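Local coordinates for protein NAD(+) phosphorylase MbcT (Mycobacterium tuberculosis, PDB 6FKG) that degrades NAD(+) by phosphorolysis as the toxin of a type II toxin-antitoxin pair, killing the cell unless its cognate antitoxin MbcA blocks access to the active site, at residues T24-T29 with L91-V96; K83-A88 with V173-A178. All coordinates share one frame; numbering follows the deposited sequence.

In the fold
Contact 1 is buried: two antiparallel strands pair within the mixed sheet of the chain. Contact 2 lies at the margin, about 16 Å away between centres, and is only partly buried. Its segment 83-88 leads into strand 89-103, which carries 91-96. Its segment 173-178 leaves strand 167-174, the antiparallel neighbour of 89-103. The two contacts meet directly, through a probable hydrogen bond from Leu-91 N to Val-173 O and by packing of Tyr-28 on Leu-175. Their chemistry differs with place. Contact 1 rests on backbone bonds and directed side-chain bonds. Contact 2 rests on aliphatic packing and one bridging water. The antitoxin MbcA touches both regions.

Contact 1. Residues T24-T29 with L91-V96; sequences TCYRYT and LHTIDV
Segments 24-29 and 91-96, parts of strands 19-30 and 89-103 in the RES-fold sheet, pair antiparallel, their axes 4.5 Å apart at closest and turned by 145°. Cys-25 with Ile-94 and Arg-27 with His-92 are the hydrogen-bonded pairs, each closed by two N-H to O bonds. The bond from Ile-94 N to Cys-25 O is almost straight (179°). Thr-24, Tyr-26, Tyr-28, Leu-91, Thr-93 and Asp-95 share one face. There Thr-24 and Asp-95 run side by side, and Thr-24 OG1 donates to Asp-95 OD1 at 2.8 Å from above the carboxylate plane. Asp-95 OD2 turns to a salt bridge with Arg-170. Tyr-26 lies alongside Thr-93, with its CE2 3.5 Å from Thr-93 OG1. Helix 63-76 packs here, Cys-66 on Tyr-26 and Leu-91, Val-70 and Ala-73 on Tyr-28.

The other face carries Cys-25, Arg-27, His-92 and Ile-94. Cys-25 SG meets Val-96 CG2 at 4.0 Å. His-92 has CG anti to its carbonyl carbon (chi1 -49°), which carries its ring toward Thr-29. His-92 NE2 then donates to Thr-29 OG1, 2.8 Å away and exactly in the ring plane. Arg-27 is fully extended, and one guanidinium face takes Thr-29 CG2 3.5 Å above it. Its NH1 and NH2 bind the backbone oxygens of Ala-35 and Ser-37, and NH2 also binds Glu-111 O of the MbcA chain.

With its ND1 bonded to Ser-172 OG, the His-92 ring is held at both nitrogens, which fixes its rotation. NE2 carries a proton, and the nearby Arg-27 charge would tend to disfavour a second proton on ND1.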
# COMPACT_ATOMS: atom_id res chain seq x y z
N THR B 24 -11.64 23.09 -47.26
CA THR B 24 -10.51 22.25 -47.61
C THR B 24 -9.46 22.39 -46.51
O THR B 24 -8.97 23.50 -46.25
CB THR B 24 -9.92 22.65 -48.96
OG1 THR B 24 -10.90 22.46 -49.99
CG2 THR B 24 -8.71 21.79 -49.26
N CYS B 25 -9.12 21.28 -45.86
CA CYS B 25 -8.24 21.31 -44.70
C CYS B 25 -7.00 20.47 -44.92
O CYS B 25 -6.88 19.74 -45.90
CB CYS B 25 -8.96 20.82 -43.44
SG CYS B 25 -10.32 21.90 -42.92
N TYR B 26 -6.08 20.57 -43.96
CA TYR B 26 -4.76 19.98 -44.11
C TYR B 26 -4.34 19.31 -42.83
O TYR B 26 -4.54 19.84 -41.73
CB TYR B 26 -3.74 21.05 -44.53
CG TYR B 26 -4.09 21.68 -45.84
CD1 TYR B 26 -4.97 22.77 -45.90
CD2 TYR B 26 -3.60 21.17 -47.03
CE1 TYR B 26 -5.32 23.34 -47.11
CE2 TYR B 26 -3.94 21.73 -48.24
CZ TYR B 26 -4.79 22.81 -48.27
OH TYR B 26 -5.12 23.36 -49.48
N ARG B 27 -3.73 18.15 -42.98
CA ARG B 27 -3.22 17.39 -41.87
C ARG B 27 -1.86 16.81 -42.26
O ARG B 27 -1.69 16.44 -43.40
CB ARG B 27 -4.20 16.27 -41.53
CG ARG B 27 -3.74 15.45 -40.39
CD ARG B 27 -4.47 14.12 -40.30
NE ARG B 27 -4.03 13.48 -39.07
CZ ARG B 27 -4.41 12.28 -38.69
NH1 ARG B 27 -5.26 11.58 -39.45
NH2 ARG B 27 -3.96 11.78 -37.55
N TYR B 28 -0.92 16.70 -41.32
CA TYR B 28 0.31 15.98 -41.64
C TYR B 28 0.42 14.74 -40.75
O TYR B 28 -0.12 14.70 -39.63
CB TYR B 28 1.56 16.90 -41.52
CG TYR B 28 2.00 17.16 -40.10
CD1 TYR B 28 1.30 18.05 -39.30
CD2 TYR B 28 3.10 16.51 -39.56
CE1 TYR B 28 1.68 18.28 -37.99
CE2 TYR B 28 3.48 16.72 -38.24
CZ TYR B 28 2.77 17.61 -37.47
OH TYR B 28 3.15 17.83 -36.16
N THR B 29 1.04 13.69 -41.28
CA THR B 29 1.27 12.47 -40.53
C THR B 29 2.60 11.90 -41.00
O THR B 29 3.11 12.29 -42.05
CB THR B 29 0.18 11.38 -40.78
OG1 THR B 29 0.27 10.92 -42.14
CG2 THR B 29 -1.22 11.89 -40.49
N LEU B 91 1.77 15.26 -46.32
CA LEU B 91 0.78 16.30 -46.15
C LEU B 91 -0.49 15.90 -46.88
O LEU B 91 -0.49 15.71 -48.10
CB LEU B 91 1.31 17.65 -46.68
CG LEU B 91 0.30 18.79 -46.64
CD1 LEU B 91 -0.12 19.14 -45.22
CD2 LEU B 91 0.89 20.00 -47.34
N HIS B 92 -1.57 15.79 -46.12
CA HIS B 92 -2.86 15.36 -46.63
C HIS B 92 -3.82 16.51 -46.79
O HIS B 92 -4.04 17.28 -45.86
CB HIS B 92 -3.48 14.34 -45.69
CG HIS B 92 -2.54 13.25 -45.31
ND1 HIS B 92 -2.12 12.29 -46.21
CD2 HIS B 92 -1.93 12.96 -44.13
CE1 HIS B 92 -1.30 11.46 -45.59
NE2 HIS B 92 -1.16 11.84 -44.34
N THR B 93 -4.40 16.60 -47.97
CA THR B 93 -5.43 17.57 -48.26
C THR B 93 -6.77 16.86 -48.09
O THR B 93 -7.03 15.89 -48.78
CB THR B 93 -5.31 18.11 -49.68
OG1 THR B 93 -4.01 18.68 -49.86
CG2 THR B 93 -6.37 19.15 -49.95
N ILE B 94 -7.58 17.34 -47.15
CA ILE B 94 -8.82 16.67 -46.78
C ILE B 94 -9.97 17.65 -46.83
O ILE B 94 -10.00 18.62 -46.07
CB ILE B 94 -8.72 16.04 -45.38
CG1 ILE B 94 -7.60 14.98 -45.35
CG2 ILE B 94 -10.07 15.44 -44.95
CD1 ILE B 94 -7.15 14.56 -43.95
N ASP B 95 -10.90 17.40 -47.74
CA ASP B 95 -12.11 18.21 -47.84
C ASP B 95 -13.10 17.85 -46.73
O ASP B 95 -13.44 16.68 -46.53
CB ASP B 95 -12.78 18.03 -49.21
CG ASP B 95 -12.08 18.80 -50.31
OD1 ASP B 95 -11.30 19.72 -50.01
OD2 ASP B 95 -12.34 18.49 -51.50
N VAL B 96 -13.55 18.88 -46.01
CA VAL B 96 -14.52 18.70 -44.93
C VAL B 96 -15.85 19.32 -45.36
O VAL B 96 -15.88 20.48 -45.80
CB VAL B 96 -14.03 19.35 -43.62
CG1 VAL B 96 -15.08 19.22 -42.52
CG2 VAL B 96 -12.70 18.75 -43.19

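Contact 2. Residues K83-A88 with V173-A178; sequences KMLEAA and VDLTPA
Neither segment brings an aromatic ring to the contact; the one ring is the puckered pyrrolidine of Pro-177, which turns its CD and CG atoms to Leu-85. Pro-177 CD sits 3.5 Å from Leu-85 O and 4.0 Å from Leu-85 CB. Leu-85 has CG anti to its carbonyl carbon (chi1 -69°) and chi2 at 173°, which sends CD2 to Leu-175 O, 3.5 Å away, and CD1 to Thr-176 O. The two leucine side chains cross obliquely, CD2 of Leu-85 meeting CD2 of Leu-175 at 3.9 Å. The contact joins a type I beta turn, Met-84 to Ala-87, which closes helix 81-84, to the link between strand 167-174 and the C-terminal helix 177-185. Thr-176 is the N-cap of that helix, its OG1 bonded to Leu-179 N, and Pro-177 is its first residue. Tyr-180 of the same helix also touches Leu-85. Water 1 bridges the segments, 2.9 Å from Ala-87 O and 2.7 Å from Leu-175 O. Further acceptors lie near it, so its two protons may be shared among more than these two. On the outer side, Lys-83 NZ and Glu-86 OE2 form a long salt bridge of 3.8 Å, and Pro-70 of the MbcA chain packs on Glu-86.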
# COMPACT_ATOMS: atom_id res chain seq x y z
N LYS B 83 14.52 20.03 -39.81
CA LYS B 83 15.21 18.80 -39.41
C LYS B 83 14.25 17.64 -39.18
O LYS B 83 14.53 16.50 -39.54
CB LYS B 83 16.03 19.04 -38.15
CG LYS B 83 17.27 19.92 -38.34
CD LYS B 83 18.33 19.23 -39.19
CE LYS B 83 19.60 20.04 -39.29
NZ LYS B 83 20.55 19.45 -40.28
N MET B 84 13.11 17.93 -38.56
CA MET B 84 12.12 16.88 -38.26
C MET B 84 11.63 16.21 -39.53
O MET B 84 11.42 14.98 -39.57
CB MET B 84 10.94 17.47 -37.48
CG MET B 84 9.88 16.44 -37.06
SD MET B 84 8.62 17.22 -36.02
CE MET B 84 7.43 17.71 -37.24
N LEU B 85 11.45 17.02 -40.57
CA LEU B 85 10.90 16.53 -41.83
C LEU B 85 11.92 15.76 -42.68
O LEU B 85 11.64 15.38 -43.81
CB LEU B 85 10.33 17.68 -42.63
CG LEU B 85 9.07 18.29 -42.01
CD1 LEU B 85 8.66 19.53 -42.78
CD2 LEU B 85 7.91 17.26 -41.98
N GLU B 86 13.11 15.55 -42.12
CA GLU B 86 14.03 14.59 -42.70
C GLU B 86 13.53 13.16 -42.47
O GLU B 86 13.86 12.26 -43.24
CB GLU B 86 15.43 14.77 -42.11
CG GLU B 86 16.05 16.12 -42.51
CD GLU B 86 17.46 16.26 -42.01
OE1 GLU B 86 17.96 15.30 -41.38
OE2 GLU B 86 18.06 17.33 -42.24
N ALA B 87 12.76 12.97 -41.40
CA ALA B 87 12.01 11.72 -41.25
C ALA B 87 10.81 11.83 -42.20
O ALA B 87 10.43 12.93 -42.58
CB ALA B 87 11.56 11.50 -39.79
N ALA B 88 10.25 10.69 -42.61
CA ALA B 88 9.26 10.69 -43.69
C ALA B 88 7.87 11.10 -43.22
O ALA B 88 7.18 10.34 -42.52
CB ALA B 88 9.21 9.31 -44.33
N VAL B 173 0.94 14.21 -50.28
CA VAL B 173 2.24 14.45 -50.90
C VAL B 173 3.33 14.34 -49.85
O VAL B 173 3.06 14.53 -48.67
CB VAL B 173 2.33 15.85 -51.58
CG1 VAL B 173 1.32 15.94 -52.72
CG2 VAL B 173 2.12 16.97 -50.54
N ASP B 174 4.55 14.04 -50.28
CA ASP B 174 5.66 13.97 -49.34
C ASP B 174 5.97 15.35 -48.80
O ASP B 174 6.15 16.30 -49.56
CB ASP B 174 6.90 13.37 -49.99
CG ASP B 174 6.71 11.91 -50.37
OD1 ASP B 174 5.82 11.24 -49.80
OD2 ASP B 174 7.48 11.43 -51.22
N LEU B 175 6.02 15.46 -47.47
CA LEU B 175 6.25 16.77 -46.86
C LEU B 175 7.73 16.90 -46.54
O LEU B 175 8.19 16.60 -45.44
CB LEU B 175 5.40 16.95 -45.61
CG LEU B 175 5.47 18.33 -44.92
CD1 LEU B 175 5.09 19.49 -45.87
CD2 LEU B 175 4.58 18.30 -43.69
N THR B 176 8.47 17.35 -47.54
CA THR B 176 9.92 17.53 -47.45
C THR B 176 10.24 18.85 -46.75
O THR B 176 9.38 19.71 -46.65
CB THR B 176 10.54 17.52 -48.84
OG1 THR B 176 9.96 18.58 -49.61
CG2 THR B 176 10.25 16.18 -49.52
N PRO B 177 11.47 19.01 -46.26
CA PRO B 177 11.86 20.33 -45.75
C PRO B 177 11.63 21.44 -46.78
O PRO B 177 11.17 22.52 -46.41
CB PRO B 177 13.35 20.15 -45.44
CG PRO B 177 13.44 18.69 -45.06
CD PRO B 177 12.49 17.98 -45.99
N ALA B 178 11.94 21.18 -48.05
CA ALA B 178 11.75 22.17 -49.11
C ALA B 178 10.27 22.55 -49.26
O ALA B 178 9.95 23.73 -49.39
CB ALA B 178 12.32 21.65 -50.44
O HOH W 1 9.16 14.15 -44.90